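Local coordinates for protein adhesin (Neisseria gonorrhoeae, PDB 6GQ4) that is a vaccine-candidate adhesin complex protein that raises bactericidal antibodies and probably serves in adhesion and perhaps in lysozyme inhibition, at residues T61-E66 with L71-M76. Residues are numbered along the deposited sequence; the frame is centred on the assembly and turned at random. Where two conformers were deposited one is given.
Sequences TFYGKE and LSTGAM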
ATOM      1  N   THR A  61       5.751  -4.542   5.922  1.00 10.19           N
ATOM      2  CA  THR A  61       5.554  -4.918   4.537  1.00 10.02           C
ATOM      3  C   THR A  61       5.945  -3.741   3.624  1.00 10.67           C
ATOM      4  O   THR A  61       5.536  -2.622   3.916  1.00 11.02           O
ATOM      5  CB  THR A  61       4.099  -5.307   4.258  1.00  9.77           C
ATOM      6  OG1 THR A  61       3.678  -6.247   5.263  1.00 11.64           O
ATOM      7  CG2 THR A  61       3.963  -5.897   2.873  1.00 10.42           C
ATOM      8  N   PHE A  62       6.639  -4.033   2.532  1.00 11.24           N
ATOM      9  CA  PHE A  62       7.052  -3.089   1.547  1.00 10.76           C
ATOM     10  C   PHE A  62       6.641  -3.558   0.171  1.00 11.34           C
ATOM     11  O   PHE A  62       6.763  -4.751  -0.176  1.00 13.11           O
ATOM     12  CB  PHE A  62       8.589  -2.937   1.492  1.00 13.22           C
ATOM     13  CG  PHE A  62       9.159  -2.478   2.800  1.00 13.72           C
ATOM     14  CD1 PHE A  62       9.283  -1.140   3.084  1.00 15.01           C
ATOM     15  CD2 PHE A  62       9.531  -3.378   3.777  1.00 12.93           C
ATOM     16  CE1 PHE A  62       9.784  -0.712   4.305  1.00 18.62           C
ATOM     17  CE2 PHE A  62      10.062  -2.952   4.989  1.00 14.15           C
ATOM     18  CZ  PHE A  62      10.134  -1.616   5.266  1.00 18.61           C
ATOM     19  N   TYR A  63       6.121  -2.609  -0.605  1.00 12.98           N
ATOM     20  CA  TYR A  63       5.743  -2.824  -1.988  1.00 12.90           C
ATOM     21  C   TYR A  63       6.596  -1.934  -2.878  1.00 10.82           C
ATOM     22  O   TYR A  63       6.684  -0.769  -2.538  1.00 15.27           O
ATOM     23  CB  TYR A  63       4.246  -2.532  -2.209  1.00 10.86           C
ATOM     24  CG  TYR A  63       3.303  -3.310  -1.301  1.00 10.84           C
ATOM     25  CD1 TYR A  63       2.988  -2.844  -0.046  1.00 10.95           C
ATOM     26  CD2 TYR A  63       2.751  -4.521  -1.694  1.00 11.22           C
ATOM     27  CE1 TYR A  63       2.151  -3.488   0.830  1.00 10.29           C
ATOM     28  CE2 TYR A  63       1.894  -5.160  -0.839  1.00 10.69           C
ATOM     29  CZ  TYR A  63       1.553  -4.663   0.407  1.00 10.37           C
ATOM     30  OH  TYR A  63       0.772  -5.321   1.365  1.00 12.28           O
ATOM     31  N   GLY A  64       7.050  -2.467  -4.007  1.00 10.58           N
ATOM     32  CA  GLY A  64       7.786  -1.702  -5.010  1.00 12.39           C
ATOM     33  C   GLY A  64       9.245  -2.106  -5.057  1.00 14.06           C
ATOM     34  O   GLY A  64       9.792  -2.713  -4.129  1.00 17.37           O
ATOM     35  N   LYS A  65       9.864  -1.849  -6.189  1.00 21.23           N
ATOM     36  CA  LYS A  65      11.329  -2.057  -6.392  1.00 24.29           C
ATOM     37  C   LYS A  65      12.123  -0.878  -5.832  1.00 23.05           C
ATOM     38  O   LYS A  65      11.656   0.250  -5.893  1.00 27.20           O
ATOM     39  CB  LYS A  65      11.659  -2.142  -7.887  1.00 36.02           C
ATOM     40  CG  LYS A  65      11.160  -3.404  -8.580  1.00 48.60           C
ATOM     41  CD  LYS A  65      11.985  -4.650  -8.276  1.00 59.44           C
ATOM     42  CE  LYS A  65      13.316  -4.676  -8.994  1.00 60.43           C
ATOM     43  NZ  LYS A  65      13.530  -5.989  -9.639  1.00 61.42           N
ATOM     44  N   GLU A  66      13.375  -1.131  -5.430  1.00 30.61           N
ATOM     45  CA  GLU A  66      14.410  -0.020  -5.227  1.00 35.22           C
ATOM     46  C   GLU A  66      14.470   0.823  -6.485  1.00 31.30           C
ATOM     47  O   GLU A  66      14.535   0.234  -7.562  1.00 42.53           O
ATOM     48  CB  GLU A  66      15.856  -0.516  -5.120  1.00 36.36           C
ATOM     49  CG  GLU A  66      16.068  -1.481  -3.996  1.00 41.84           C
ATOM     50  CD  GLU A  66      15.623  -1.001  -2.632  1.00 48.45           C
ATOM     51  OE1 GLU A  66      15.775   0.207  -2.352  1.00 48.04           O
ATOM     52  OE2 GLU A  66      15.107  -1.826  -1.858  1.00 51.48           O
ATOM     53  N   LEU A  71       5.551   1.644  -1.225  1.00 17.90           N
ATOM     54  CA  LEU A  71       4.578   1.742  -0.147  1.00 17.62           C
ATOM     55  C   LEU A  71       5.097   0.947   1.061  1.00 10.84           C
ATOM     56  O   LEU A  71       5.479  -0.236   0.862  1.00 13.42           O
ATOM     57  CB  LEU A  71       3.228   1.227  -0.648  1.00 18.89           C
ATOM     58  CG  LEU A  71       2.049   1.494   0.283  1.00 16.82           C
ATOM     59  CD1 LEU A  71       0.762   1.550  -0.525  1.00 14.69           C
ATOM     60  CD2 LEU A  71       1.930   0.503   1.435  1.00 14.09           C
ATOM     61  N   SER A  72       5.096   1.554   2.243  1.00 12.50           N
ATOM     62  CA  SER A  72       5.526   0.808   3.426  0.50 12.54           C
ATOM     63  C   SER A  72       4.434   0.893   4.497  1.00 12.55           C
ATOM     64  O   SER A  72       3.724   1.868   4.671  1.00 14.82           O
ATOM     65  CB  SER A  72       6.868   1.246   3.945  0.50 13.70           C
ATOM     66  OG  SER A  72       6.797   2.586   4.374  0.50 14.55           O
ATOM     67  N   THR A  73       4.284  -0.247   5.180  1.00 11.42           N
ATOM     68  CA  THR A  73       3.254  -0.438   6.155  1.00 12.12           C
ATOM     69  C   THR A  73       3.681  -1.607   7.073  1.00 12.04           C
ATOM     70  O   THR A  73       4.833  -2.081   7.043  1.00 12.84           O
ATOM     71  CB  THR A  73       1.905  -0.682   5.447  1.00 12.21           C
ATOM     72  OG1 THR A  73       0.821  -0.652   6.382  1.00 14.89           O
ATOM     73  CG2 THR A  73       1.862  -1.984   4.665  1.00 14.14           C
ATOM     74  N   GLY A  74       2.782  -1.940   7.995  1.00 11.78           N
ATOM     75  CA  GLY A  74       2.926  -3.063   8.923  1.00 12.34           C
ATOM     76  C   GLY A  74       2.624  -4.399   8.268  1.00 11.31           C
ATOM     77  O   GLY A  74       2.730  -4.573   7.062  1.00  9.75           O
ATOM     78  N   ALA A  75       2.231  -5.356   9.099  1.00 12.85           N
ATOM     79  CA  ALA A  75       1.884  -6.685   8.635  1.00 13.06           C
ATOM     80  C   ALA A  75       0.588  -6.580   7.843  1.00 12.32           C
ATOM     81  O   ALA A  75      -0.374  -5.860   8.245  1.00 17.52           O
ATOM     82  CB  ALA A  75       1.746  -7.613   9.821  1.00 16.46           C
ATOM     83  N   MET A  76       0.570  -7.228   6.676  1.00 11.25           N
ATOM     84  CA  MET A  76      -0.608  -7.096   5.778  1.00 11.17           C
ATOM     85  C   MET A  76      -1.159  -8.460   5.423  1.00 11.26           C
ATOM     86  O   MET A  76      -0.512  -9.251   4.800  1.00 14.36           O
ATOM     87  CB  MET A  76      -0.232  -6.372   4.487  1.00 12.47           C
ATOM     88  CG  MET A  76       0.110  -4.951   4.730  1.00 14.19           C
ATOM     89  SD  MET A  76      -1.364  -3.936   5.036  1.00 13.81           S
ATOM     90  CE  MET A  76      -1.875  -3.460   3.390  1.00 16.53           C
TER
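Thr-61 and Thr-73 hold one end of this antiparallel pairing, Tyr-63 and Leu-71 the other, each pair through two backbone hydrogen bonds; the straightest runs from Tyr-63 N to Leu-71 O (2.9 Å, 165° at the hydrogen). Just beyond the Thr-61/Thr-73 pair comes a side-chain bond: with OG1 anti to its carbonyl carbon (chi1 -49°), the Thr-61 hydroxyl donates to Gly-74 O at 2.6 Å, tilted 26° from that carbonyl's plane. On the same face the Tyr-63 ring lies alongside Leu-71, Tyr-63 CD1 3.8 Å from Leu-71 CD2. The methyl Thr-73 CG2 meets the ring's edge 4.1 Å from Tyr-63 CE1. Met-76 sets CB and CG each 3.4 Å from Tyr-63 OH, a hydroxyl hydrogen-bonded to Thr-35, and bends at chi2 and chi3 bring CE to 3.8 Å from that oxygen. On the other face Ser-72 CB approaches the Phe-62 ring obliquely, 3.5 Å from both CD1 and CE1. Farther out, Leu-71 packs on Val-25, Ala-38 and Ile-88. Backbone bonds from Phe-62 to Asn-52 and Gly-64 to Pro-50 bring this beta hairpin against the sheet's other end, consistent with the closed antiparallel barrel of the MliC/ACP-like family, the Tyr-63 and Leu-71 face turned inward.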